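Local coordinates for protein putative metal-dependent isothiocyanate hydrolase SaxA (Pectobacterium carotovorum, PDB 6BRM) that probably hydrolyses isothiocyanates at a site holding two zinc ions, as a member of the metallo-beta-lactamase superfamily, at residues H72-E75 and A76-Q79; T89-E92 and K93-A96; I250-D253 and G254-M257; E234-E237 and F238-E241; G201-D204 and T205-L209. All coordinates share one frame; numbering follows the deposited sequence.

Contact 1 of 5, residues H72-E75 and A76-Q79; sequences HWDE and AAQQ. With ZN (zinc ion), chain M.
Trp73 lays one face of its indole against the side chain of Gln78, whose CG sits 3.2 Å above the ring plane, offset toward the rim. The amide of Gln78 follows the same face, its plane turned 35° from the ring, and NE2 gives a weak bond to Trp73 O. With chi1 near 180°, the indole swings back over the first helical turn, where CZ3 also meets the methyl of Ala77 at 4.1 Å. A broad aromatic suits this place because Phe103 and Gln101 pack against it too.

Asp74 is the N-cap of helix 75-80. Its OD1 accepts from Ala77 N (2.9 Å), which approaches from above the carboxylate plane, while Gln78 N bonds to Asp74 O (3.0 Å). Further bonds from Leu26 N, Ala27 N and Trp32 NE1 tie the carboxylate to a neighbouring loop, so this buried charge is well supplied with donors.

Upstream, His72 NE2 binds zinc at 2.2 Å beside Asp71, Asp164 and His221, and Asp23 holds its ND1. His67, His69, Asp71 and His72 form the HxHxDH signature of the metallo-beta-lactamase superfamily, and the capped helix follows directly upon it.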
loop_
_atom_site.group_PDB
_atom_site.type_symbol
_atom_site.label_atom_id
_atom_site.label_comp_id
_atom_site.label_asym_id
_atom_site.label_seq_id
_atom_site.Cartn_x
_atom_site.Cartn_y
_atom_site.Cartn_z
ATOM N N HIS B 72 13.771 3.675 16.643
ATOM C CA HIS B 72 12.947 2.555 17.119
ATOM C C HIS B 72 13.749 1.350 17.643
ATOM O O HIS B 72 13.161 0.409 18.168
ATOM C CB HIS B 72 12.044 2.081 15.976
ATOM C CG HIS B 72 11.184 3.159 15.406
ATOM N ND1 HIS B 72 9.857 3.304 15.741
ATOM C CD2 HIS B 72 11.465 4.158 14.536
ATOM C CE1 HIS B 72 9.353 4.343 15.098
ATOM N NE2 HIS B 72 10.310 4.878 14.359
ATOM N N TRP B 73 15.076 1.388 17.513
ATOM C CA TRP B 73 15.951 0.251 17.803
ATOM C C TRP B 73 17.401 0.735 17.680
ATOM O O TRP B 73 18.047 0.553 16.638
ATOM C CB TRP B 73 15.665 -0.907 16.832
ATOM C CG TRP B 73 16.488 -2.150 17.038
ATOM C CD1 TRP B 73 17.354 -2.714 16.145
ATOM C CD2 TRP B 73 16.506 -2.990 18.199
ATOM N NE1 TRP B 73 17.913 -3.847 16.679
ATOM C CE2 TRP B 73 17.410 -4.042 17.937
ATOM C CE3 TRP B 73 15.848 -2.953 19.436
ATOM C CZ2 TRP B 73 17.674 -5.053 18.869
ATOM C CZ3 TRP B 73 16.111 -3.960 20.368
ATOM C CH2 TRP B 73 17.015 -4.994 20.075
ATOM N N ASP B 74 17.888 1.378 18.743
ATOM C CA ASP B 74 19.239 1.973 18.765
ATOM C C ASP B 74 20.282 1.023 19.341
ATOM O O ASP B 74 19.939 -0.036 19.871
ATOM C CB ASP B 74 19.251 3.322 19.515
ATOM C CG ASP B 74 18.845 3.213 20.987
ATOM O OD1 ASP B 74 18.619 2.099 21.506
ATOM O OD2 ASP B 74 18.742 4.272 21.633
ATOM N N GLU B 75 21.551 1.417 19.235
ATOM C CA GLU B 75 22.678 0.630 19.760
ATOM C C GLU B 75 22.553 0.385 21.271
ATOM O O GLU B 75 22.866 -0.706 21.741
ATOM C CB GLU B 75 24.019 1.314 19.435
ATOM C CG GLU B 75 25.259 0.430 19.586
ATOM C CD GLU B 75 25.422 -0.603 18.474
ATOM O OE1 GLU B 75 25.265 -0.249 17.281
ATOM O OE2 GLU B 75 25.733 -1.776 18.790
ATOM N N ALA B 76 22.085 1.388 22.016
ATOM C CA ALA B 76 21.850 1.251 23.467
ATOM C C ALA B 76 20.886 0.110 23.814
ATOM O O ALA B 76 21.132 -0.650 24.752
ATOM C CB ALA B 76 21.330 2.561 24.044
ATOM N N ALA B 77 19.797 0.006 23.053
ATOM C CA ALA B 77 18.827 -1.084 23.201
ATOM C C ALA B 77 19.394 -2.428 22.735
ATOM O O ALA B 77 19.100 -3.464 23.334
ATOM C CB ALA B 77 17.549 -0.761 22.440
ATOM N N GLN B 78 20.198 -2.408 21.670
ATOM C CA GLN B 78 20.878 -3.617 21.173
ATOM C C GLN B 78 21.868 -4.206 22.186
ATOM O O GLN B 78 22.132 -5.411 22.167
ATOM C CB GLN B 78 21.594 -3.330 19.844
ATOM C CG GLN B 78 20.645 -3.054 18.685
ATOM C CD GLN B 78 21.305 -2.321 17.531
ATOM O OE1 GLN B 78 22.497 -2.485 17.275
ATOM N NE2 GLN B 78 20.526 -1.506 16.825
ATOM N N GLN B 79 22.417 -3.355 23.054
ATOM C CA GLN B 79 23.259 -3.793 24.167
ATOM C C GLN B 79 22.416 -4.171 25.385
ATOM O O GLN B 79 22.577 -5.260 25.941
ATOM C CB GLN B 79 24.251 -2.690 24.557
ATOM C CG GLN B 79 25.219 -2.283 23.452
ATOM C CD GLN B 79 26.052 -1.066 23.817
ATOM O OE1 GLN B 79 26.071 -0.071 23.090
ATOM N NE2 GLN B 79 26.743 -1.139 24.952
HETATM ZN ZN ZN M . 10.483 6.812 13.337
HETATM O O HOH W 1 12.236 6.278 12.109
HETATM O O HOH W 2 10.556 8.640 12.112
#

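Contact 2 of 5, residues T89-E92 and K93-A96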
loop_
_atom_site.group_PDB
_atom_site.type_symbol
_atom_site.label_atom_id
_atom_site.label_comp_id
_atom_site.label_asym_id
_atom_site.label_seq_id
_atom_site.Cartn_x
_atom_site.Cartn_y
_atom_site.Cartn_z
ATOM N N THR B 89 9.890 -9.659 14.838
ATOM C CA THR B 89 10.261 -8.755 13.742
ATOM C C THR B 89 9.228 -8.723 12.617
ATOM O O THR B 89 8.366 -9.594 12.509
ATOM C CB THR B 89 11.628 -9.119 13.134
ATOM O OG1 THR B 89 11.560 -10.411 12.517
ATOM C CG2 THR B 89 12.711 -9.111 14.204
ATOM N N GLN B 90 9.360 -7.700 11.782
ATOM C CA GLN B 90 8.461 -7.415 10.660
ATOM C C GLN B 90 8.619 -8.398 9.495
ATOM O O GLN B 90 7.622 -8.833 8.915
ATOM C CB GLN B 90 8.737 -5.983 10.178
ATOM C CG GLN B 90 8.086 -5.550 8.871
ATOM C CD GLN B 90 8.531 -4.162 8.436
ATOM O OE1 GLN B 90 7.750 -3.408 7.861
ATOM N NE2 GLN B 90 9.787 -3.819 8.709
ATOM N N ASP B 91 9.866 -8.712 9.139
ATOM C CA ASP B 91 10.164 -9.571 7.982
ATOM C C ASP B 91 11.530 -10.262 8.114
ATOM O O ASP B 91 12.222 -10.081 9.121
ATOM C CB ASP B 91 10.042 -8.764 6.671
ATOM C CG ASP B 91 10.973 -7.545 6.614
ATOM O OD1 ASP B 91 11.956 -7.466 7.387
ATOM O OD2 ASP B 91 10.714 -6.655 5.773
ATOM N N GLU B 92 11.902 -11.055 7.106
ATOM C CA GLU B 92 13.143 -11.845 7.143
ATOM C C GLU B 92 14.435 -11.032 7.245
ATOM O O GLU B 92 15.348 -11.438 7.966
ATOM C CB GLU B 92 13.231 -12.787 5.927
ATOM C CG GLU B 92 12.313 -14.005 5.999
ATOM C CD GLU B 92 12.739 -15.044 7.030
ATOM O OE1 GLU B 92 11.847 -15.704 7.605
ATOM O OE2 GLU B 92 13.955 -15.210 7.272
ATOM N N LYS B 93 14.527 -9.907 6.530
ATOM C CA LYS B 93 15.767 -9.106 6.534
ATOM C C LYS B 93 16.051 -8.455 7.896
ATOM O O LYS B 93 17.198 -8.450 8.347
ATOM C CB LYS B 93 15.812 -8.070 5.396
ATOM C CG LYS B 93 14.724 -7.003 5.397
ATOM C CD LYS B 93 15.255 -5.619 5.036
ATOM C CE LYS B 93 15.841 -5.569 3.632
ATOM N NZ LYS B 93 16.053 -4.165 3.182
ATOM N N ASP B 94 15.009 -7.951 8.556
ATOM C CA ASP B 94 15.143 -7.380 9.900
ATOM C C ASP B 94 15.464 -8.463 10.935
ATOM O O ASP B 94 16.209 -8.208 11.881
ATOM C CB ASP B 94 13.872 -6.615 10.311
ATOM C CG ASP B 94 13.669 -5.320 9.524
ATOM O OD1 ASP B 94 14.647 -4.767 8.972
ATOM O OD2 ASP B 94 12.517 -4.840 9.474
ATOM N N ALA B 95 14.907 -9.662 10.753
ATOM C CA ALA B 95 15.247 -10.807 11.600
ATOM C C ALA B 95 16.724 -11.166 11.474
ATOM O O ALA B 95 17.404 -11.350 12.485
ATOM C CB ALA B 95 14.386 -12.010 11.250
ATOM N N ALA B 96 17.209 -11.252 10.233
ATOM C CA ALA B 96 18.621 -11.542 9.946
ATOM C C ALA B 96 19.565 -10.514 10.564
ATOM O O ALA B 96 20.589 -10.881 11.138
ATOM C CB ALA B 96 18.852 -11.622 8.443
#
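Ala95 N and Ala96 N reach back to Asp91 O (3.2 Å) and Glu92 O (2.9 Å), the first i to i+4 bonds where the chain leaving strand 87-89 winds into helix 92-100. Asp91 is the N-cap. Its carboxylate turns toward the helix start, CG between the backbone N and the carbonyl carbon (chi1 58°), and OD1 accepts a weak but fairly straight bond from Asp94 N at 3.3 Å. Aspartate suits the cap because its short arm brings an acceptor to an amide that has no carbonyl of a preceding turn to meet.

Gln90 sends an extended chain across to Asp94, and Gln90 NE2 donates to Asp94 OD2 (3.0 Å). The acceptor lies within 10° of the amide plane, and the amide and carboxylate are 29° apart, so the two flat groups are only modestly twisted. NE2 also makes a weak bond to Asp145 O, and the side chain packs on zinc ligand His67. Thr89 packs under the helix start: Thr89 OG1 lies 3.5 Å from Ala95 CB while bonding to Arg107 O, and Ala95 is small enough to sit against Ile106 and Val108 of the next strand. Lys93 runs alongside Asp91, its CG 3.4 Å from Asp91 OD1, but its amino group is directed off toward the surface.

Asp91 OD1 and Asp94 OD2 approach to 3.4 Å as two acceptors. The glutamine amide and the partial positive charge of the helix N-terminus probably offset this repulsion, so the pair may be tolerated without a marked shift in ionisation.

Contact 3 of 5, residues I250-D253 and G254-M257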
loop_
_atom_site.group_PDB
_atom_site.type_symbol
_atom_site.label_atom_id
_atom_site.label_comp_id
_atom_site.label_asym_id
_atom_site.label_seq_id
_atom_site.Cartn_x
_atom_site.Cartn_y
_atom_site.Cartn_z
ATOM N N ILE B 250 -2.799 12.859 24.283
ATOM C CA ILE B 250 -1.419 13.267 24.013
ATOM C C ILE B 250 -0.622 13.084 25.310
ATOM O O ILE B 250 -0.411 14.041 26.059
ATOM C CB ILE B 250 -1.321 14.729 23.499
ATOM C CG1 ILE B 250 -2.415 15.035 22.466
ATOM C CG2 ILE B 250 0.046 14.969 22.875
ATOM C CD1 ILE B 250 -2.475 16.487 22.047
ATOM N N PRO B 251 -0.173 11.844 25.581
ATOM C CA PRO B 251 0.400 11.528 26.884
ATOM C C PRO B 251 1.815 12.069 27.070
ATOM O O PRO B 251 2.567 12.208 26.098
ATOM C CB PRO B 251 0.436 10.002 26.870
ATOM C CG PRO B 251 0.724 9.678 25.444
ATOM C CD PRO B 251 -0.013 10.719 24.640
ATOM N N ALA B 252 2.163 12.349 28.323
ATOM C CA ALA B 252 3.534 12.694 28.691
ATOM C C ALA B 252 4.404 11.443 28.642
ATOM O O ALA B 252 3.894 10.323 28.551
ATOM C CB ALA B 252 3.570 13.311 30.083
ATOM N N ASP B 253 5.718 11.640 28.692
ATOM C CA ASP B 253 6.658 10.527 28.801
ATOM C C ASP B 253 6.520 9.902 30.187
ATOM O O ASP B 253 6.717 10.581 31.196
ATOM C CB ASP B 253 8.095 11.003 28.562
ATOM C CG ASP B 253 8.379 11.303 27.098
ATOM O OD1 ASP B 253 7.424 11.506 26.318
ATOM O OD2 ASP B 253 9.567 11.332 26.727
ATOM N N GLY B 254 6.153 8.619 30.221
ATOM C CA GLY B 254 5.907 7.888 31.470
ATOM C C GLY B 254 4.446 7.729 31.877
ATOM O O GLY B 254 4.152 6.959 32.795
ATOM N N GLU B 255 3.531 8.439 31.210
ATOM C CA GLU B 255 2.098 8.355 31.530
ATOM C C GLU B 255 1.478 7.059 30.996
ATOM O O GLU B 255 1.685 6.702 29.834
ATOM C CB GLU B 255 1.332 9.557 30.963
ATOM C CG GLU B 255 -0.013 9.797 31.639
ATOM C CD GLU B 255 -0.921 10.732 30.865
ATOM O OE1 GLU B 255 -2.143 10.470 30.832
ATOM O OE2 GLU B 255 -0.424 11.725 30.288
ATOM N N THR B 256 0.719 6.374 31.851
ATOM C CA THR B 256 0.014 5.143 31.488
ATOM C C THR B 256 -1.481 5.425 31.312
ATOM O O THR B 256 -2.086 6.085 32.158
ATOM C CB THR B 256 0.195 4.062 32.572
ATOM O OG1 THR B 256 1.591 3.865 32.828
ATOM C CG2 THR B 256 -0.426 2.734 32.141
ATOM N N MET B 257 -2.065 4.936 30.216
ATOM C CA MET B 257 -3.509 5.045 29.976
ATOM C C MET B 257 -4.166 3.676 30.063
ATOM O O MET B 257 -3.714 2.725 29.416
ATOM C CB MET B 257 -3.806 5.622 28.597
ATOM C CG MET B 257 -3.204 6.983 28.308
ATOM S SD MET B 257 -1.909 6.890 27.059
ATOM C CE MET B 257 -2.478 8.177 25.958
#
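Pro251 and Met257 make the compact side of this turn: the methionine methyl CE rests 3.6 Å from both CB and CG of the proline ring, with the two side chains crossing at about a right angle. The bends in the Met257 chain at chi2 and chi3 carry CE back over the ring. Both residues are buried, and Met257 also packs on Val218, so a flexible thioether can follow the contour between the rigid ring and that strand residue of the other sheet.

The opposite character appears at the bend. Ala252 to Glu255 form a type II beta turn, with Glu255 N bonding to Ala252 O at 3.3 Å from well above the carbonyl plane. Gly254 takes the third position, where a CB would be jammed against Asp253 O, which calls for glycine. Ala252 is exposed, and Asp253 directs its side chain outward to a salt bridge with Arg232.

Glu255 reaches back by an extended chain, its CG anti to the backbone N (chi1 -160°), and OE2 takes a weak bond from Ala252 N at 3.3 Å. The turn's own bonds are thus long, and apolar packing, the Arg232 salt bridge and backbone bonds to strand 2-7 probably share in fixing it.

Contact 4 of 5, residues E234-E237 and F238-E241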
loop_
_atom_site.group_PDB
_atom_site.type_symbol
_atom_site.label_atom_id
_atom_site.label_comp_id
_atom_site.label_asym_id
_atom_site.label_seq_id
_atom_site.Cartn_x
_atom_site.Cartn_y
_atom_site.Cartn_z
ATOM N N GLU B 234 1.232 22.235 20.024
ATOM C CA GLU B 234 0.623 22.507 18.718
ATOM C C GLU B 234 -0.530 21.548 18.402
ATOM O O GLU B 234 -1.557 21.978 17.877
ATOM C CB GLU B 234 1.665 22.443 17.592
ATOM C CG GLU B 234 1.206 23.123 16.302
ATOM C CD GLU B 234 2.005 22.733 15.066
ATOM O OE1 GLU B 234 3.112 22.165 15.195
ATOM O OE2 GLU B 234 1.514 23.008 13.948
ATOM N N LEU B 235 -0.349 20.260 18.703
ATOM C CA LEU B 235 -1.374 19.241 18.434
ATOM C C LEU B 235 -2.610 19.407 19.321
ATOM O O LEU B 235 -3.732 19.184 18.862
ATOM C CB LEU B 235 -0.806 17.826 18.606
ATOM C CG LEU B 235 -1.710 16.655 18.186
ATOM C CD1 LEU B 235 -1.946 16.650 16.683
ATOM C CD2 LEU B 235 -1.117 15.328 18.637
ATOM N N ARG B 236 -2.397 19.774 20.586
ATOM C CA ARG B 236 -3.498 20.115 21.489
ATOM C C ARG B 236 -4.239 21.365 21.003
ATOM O O ARG B 236 -5.470 21.393 20.997
ATOM C CB ARG B 236 -2.989 20.315 22.918
ATOM C CG ARG B 236 -4.089 20.557 23.948
ATOM C CD ARG B 236 -3.799 19.832 25.255
ATOM N NE ARG B 236 -3.994 18.384 25.127
ATOM C CZ ARG B 236 -3.525 17.455 25.968
ATOM N NH1 ARG B 236 -2.802 17.781 27.044
ATOM N NH2 ARG B 236 -3.781 16.173 25.726
ATOM N N GLU B 237 -3.482 22.380 20.583
ATOM C CA GLU B 237 -4.047 23.602 19.983
ATOM C C GLU B 237 -4.841 23.306 18.698
ATOM O O GLU B 237 -5.866 23.941 18.438
ATOM C CB GLU B 237 -2.927 24.617 19.704
ATOM C CG GLU B 237 -3.390 26.001 19.256
ATOM C CD GLU B 237 -2.242 26.973 19.019
ATOM O OE1 GLU B 237 -2.504 28.080 18.502
ATOM O OE2 GLU B 237 -1.079 26.643 19.342
ATOM N N PHE B 238 -4.362 22.347 17.908
ATOM C CA PHE B 238 -5.075 21.867 16.722
ATOM C C PHE B 238 -6.343 21.083 17.076
ATOM O O PHE B 238 -7.354 21.201 16.382
ATOM C CB PHE B 238 -4.150 20.990 15.868
ATOM C CG PHE B 238 -4.734 20.598 14.538
ATOM C CD1 PHE B 238 -4.675 21.471 13.456
ATOM C CD2 PHE B 238 -5.333 19.352 14.363
ATOM C CE1 PHE B 238 -5.206 21.111 12.225
ATOM C CE2 PHE B 238 -5.867 18.987 13.135
ATOM C CZ PHE B 238 -5.804 19.868 12.064
ATOM N N SER B 239 -6.279 20.276 18.137
ATOM C CA SER B 239 -7.424 19.460 18.573
ATOM C C SER B 239 -8.561 20.305 19.158
ATOM O O SER B 239 -9.733 20.033 18.894
ATOM C CB SER B 239 -6.980 18.398 19.586
ATOM O OG SER B 239 -6.585 18.981 20.813
ATOM N N LEU B 240 -8.207 21.316 19.952
ATOM C CA LEU B 240 -9.177 22.295 20.471
ATOM C C LEU B 240 -9.885 23.067 19.354
ATOM O O LEU B 240 -11.066 23.396 19.474
ATOM C CB LEU B 240 -8.486 23.292 21.411
ATOM C CG LEU B 240 -7.972 22.737 22.746
ATOM C CD1 LEU B 240 -6.850 23.601 23.304
ATOM C CD2 LEU B 240 -9.104 22.603 23.756
ATOM N N GLU B 241 -9.149 23.345 18.279
ATOM C CA GLU B 241 -9.653 24.113 17.137
ATOM C C GLU B 241 -10.801 23.409 16.405
ATOM O O GLU B 241 -11.816 24.034 16.102
ATOM C CB GLU B 241 -8.506 24.397 16.161
ATOM C CG GLU B 241 -8.804 25.444 15.100
ATOM C CD GLU B 241 -7.558 25.874 14.343
ATOM O OE1 GLU B 241 -6.611 25.060 14.222
ATOM O OE2 GLU B 241 -7.528 27.029 13.867
HETATM O O HOH W 3 -5.944 16.919 23.487
#
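Arg236 O is gripped by two donors, Leu240 N at 2.9 Å and Ser239 OG at 2.7 Å, both from the same face of its carbonyl plane. The hydrogen bond from Leu240 N is nearly straight (169°), the regular i to i+4 link. The hydroxyl comes from further round the oxygen, at a C=O...donor angle of 113°. Ser239 can do this because OG lies between its backbone N and carbonyl carbon (chi1 68°), folded back over the preceding turn; a short hydroxyl thus finds a partner within its own helix despite being buried. Water 3 extends the polar chain, accepting from Arg236 NE (2.9 Å) at the edge of the guanidinium and giving a long, weak bond to Ser239 OG.

Helix 232-241 is the crossover of a beta-alpha-beta unit that runs from strand 216-220 to the parallel strand 248-249, and its two sides differ accordingly. Leu235 is buried, turned toward Met222 and Ile250, as an aliphatic side chain on the sheet-facing side should be. Ser239 N donates to Leu235 O (2.9 Å) and Phe238 N to Glu234 O (2.8 Å), continuing the helical ladder. Phe238 projects from the helix so that its ring meets that of His242, whose ND1 bonds to Phe238 O near the C-terminal end. On the exposed side, the CG of Arg236 lies 4.2 Å from Leu240 CD1, the two chains crossing at a slant. Glu234 turns its carboxylate to a salt bridge with Lys202, in the segment 201-204, while Glu241 N ends the series with a weak bond to Glu237 O.

Contact 5 of 5, residues G201-D204 and T205-L209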
loop_
_atom_site.group_PDB
_atom_site.type_symbol
_atom_site.label_atom_id
_atom_site.label_comp_id
_atom_site.label_asym_id
_atom_site.label_seq_id
_atom_site.Cartn_x
_atom_site.Cartn_y
_atom_site.Cartn_z
ATOM N N GLY B 201 1.134 13.556 10.884
ATOM C CA GLY B 201 1.151 14.852 11.557
ATOM C C GLY B 201 -0.174 15.170 12.216
ATOM O O GLY B 201 -0.919 14.268 12.603
ATOM N N LYS B 202 -0.456 16.465 12.348
ATOM C CA LYS B 202 -1.708 16.936 12.944
ATOM C C LYS B 202 -2.912 16.676 12.032
ATOM O O LYS B 202 -3.949 16.221 12.513
ATOM C CB LYS B 202 -1.617 18.422 13.344
ATOM C CG LYS B 202 -1.510 19.425 12.199
ATOM C CD LYS B 202 -1.031 20.786 12.693
ATOM C CE LYS B 202 -1.019 21.818 11.575
ATOM N NZ LYS B 202 -0.545 23.148 12.042
ATOM N N GLU B 203 -2.767 16.945 10.729
ATOM C CA GLU B 203 -3.850 16.726 9.746
ATOM C C GLU B 203 -4.384 15.293 9.750
ATOM O O GLU B 203 -5.590 15.073 9.628
ATOM C CB GLU B 203 -3.390 17.077 8.322
ATOM C CG GLU B 203 -3.352 18.568 8.014
ATOM C CD GLU B 203 -3.126 18.855 6.536
ATOM O OE1 GLU B 203 -2.092 19.475 6.198
ATOM O OE2 GLU B 203 -3.978 18.454 5.709
ATOM N N ASP B 204 -3.476 14.331 9.902
ATOM C CA ASP B 204 -3.823 12.911 9.886
ATOM C C ASP B 204 -4.598 12.464 11.132
ATOM O O ASP B 204 -5.250 11.427 11.105
ATOM C CB ASP B 204 -2.565 12.059 9.697
ATOM C CG ASP B 204 -1.871 12.322 8.363
ATOM O OD1 ASP B 204 -1.989 13.444 7.833
ATOM O OD2 ASP B 204 -1.194 11.412 7.842
ATOM N N THR B 205 -4.521 13.240 12.213
ATOM C CA THR B 205 -5.364 13.034 13.400
ATOM C C THR B 205 -6.850 13.273 13.097
ATOM O O THR B 205 -7.702 12.489 13.516
ATOM C CB THR B 205 -4.932 13.959 14.564
ATOM O OG1 THR B 205 -3.568 13.696 14.910
ATOM C CG2 THR B 205 -5.799 13.753 15.791
ATOM N N LEU B 206 -7.151 14.360 12.387
ATOM C CA LEU B 206 -8.533 14.710 12.034
ATOM C C LEU B 206 -9.130 13.773 10.976
ATOM O O LEU B 206 -10.268 13.317 11.126
ATOM C CB LEU B 206 -8.606 16.162 11.542
ATOM C CG LEU B 206 -9.989 16.796 11.346
ATOM C CD1 LEU B 206 -10.758 16.892 12.657
ATOM C CD2 LEU B 206 -9.841 18.174 10.720
ATOM N N ARG B 207 -8.363 13.494 9.924
ATOM C CA ARG B 207 -8.808 12.633 8.823
ATOM C C ARG B 207 -9.179 11.206 9.256
ATOM O O ARG B 207 -10.068 10.592 8.660
ATOM C CB ARG B 207 -7.740 12.593 7.726
ATOM C CG ARG B 207 -7.715 13.842 6.858
ATOM C CD ARG B 207 -6.395 14.002 6.119
ATOM N NE ARG B 207 -6.488 14.996 5.052
ATOM C CZ ARG B 207 -6.557 16.309 5.251
ATOM N NH1 ARG B 207 -6.548 16.799 6.483
ATOM N NH2 ARG B 207 -6.638 17.133 4.215
ATOM N N THR B 208 -8.499 10.689 10.281
ATOM C CA THR B 208 -8.853 9.393 10.891
ATOM C C THR B 208 -10.179 9.450 11.639
ATOM O O THR B 208 -11.026 8.569 11.484
ATOM C CB THR B 208 -7.808 8.934 11.932
ATOM O OG1 THR B 208 -7.549 9.987 12.866
ATOM C CG2 THR B 208 -6.536 8.544 11.270
ATOM N N LEU B 209 -10.335 10.490 12.454
ATOM C CA LEU B 209 -11.498 10.631 13.333
ATOM C C LEU B 209 -12.785 10.923 12.541
ATOM O O LEU B 209 -13.877 10.593 12.997
ATOM C CB LEU B 209 -11.242 11.711 14.401
ATOM C CG LEU B 209 -11.702 11.408 15.831
ATOM C CD1 LEU B 209 -10.964 10.212 16.420
ATOM C CD2 LEU B 209 -11.506 12.636 16.707
#
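Over one face of the Arg207 guanidinium stands Glu203 OE2, 3.2 Å from NH1 and 3.3 Å from NH2 in the conformer described, with the carboxylate plane turned 64° from that of the guanidinium. The oxygen lies well outside the arginine plane, so no N-H points at it: this is a salt bridge of charges alone. The two chains run side by side in the same direction, one helical turn apart, Arg207 extended to NE and then turned at chi4 (73°). Arg207 has two modelled conformers; the pairing is that of one, so its persistence is doubtful. Its side chain also packs on Trp167 and, across the dimer interface, on Ala135 of the second subunit.

Beneath the charges, the backbone of helix 203-211 gets under way. Arg207 N gives a straight bond (170°) to Glu203 O at 3.2 Å, in the carbonyl plane. Thr205 N makes an i to i+3 bond to Lys202 O at 3.1 Å, from above the carbonyl plane. Thr208 OG1 reaches back to Thr205 O at 2.6 Å, satisfying a hydroxyl inside the helix, while Thr208 N bonds weakly to Asp204 O. The beta-branched threonines suit their buried side: Thr205 packs on Ile248, with Leu235 beside it, and Thr208 on Ile217, both isoleucines belonging to strands of the sheet below.

Acid before base along one face also fits the helix, since Glu203 lies near its start, where a negative charge probably interacts favourably with the helix dipole. With no directed N-H bond and an arginine modelled in two positions, however, the ion pair probably adds a modest, easily rearranged attraction rather than a fixed link.

How the contacts relate
Contacts 1 and 2 lie on the side of the chain across its centre from contacts 4 and 5. Both are aspartate-capped helix starts, but only contact 1 carries a zinc ligand; contact 2 reaches the site indirectly, through Gln90. Contacts 4 and 5, with centres about 11 Å apart, lie on two helices packed against each other and joined by a salt bridge; contact 5 also touches strands 216-220 and 248-249. Contact 3, a turn rather than a helix, leads from that sheet to the other and meets contact 4 through Ile250. All five are partly buried: contacts 1 and 2 bury carboxylates that are met by donors, whereas the charged groups of contact 4 are mostly exposed.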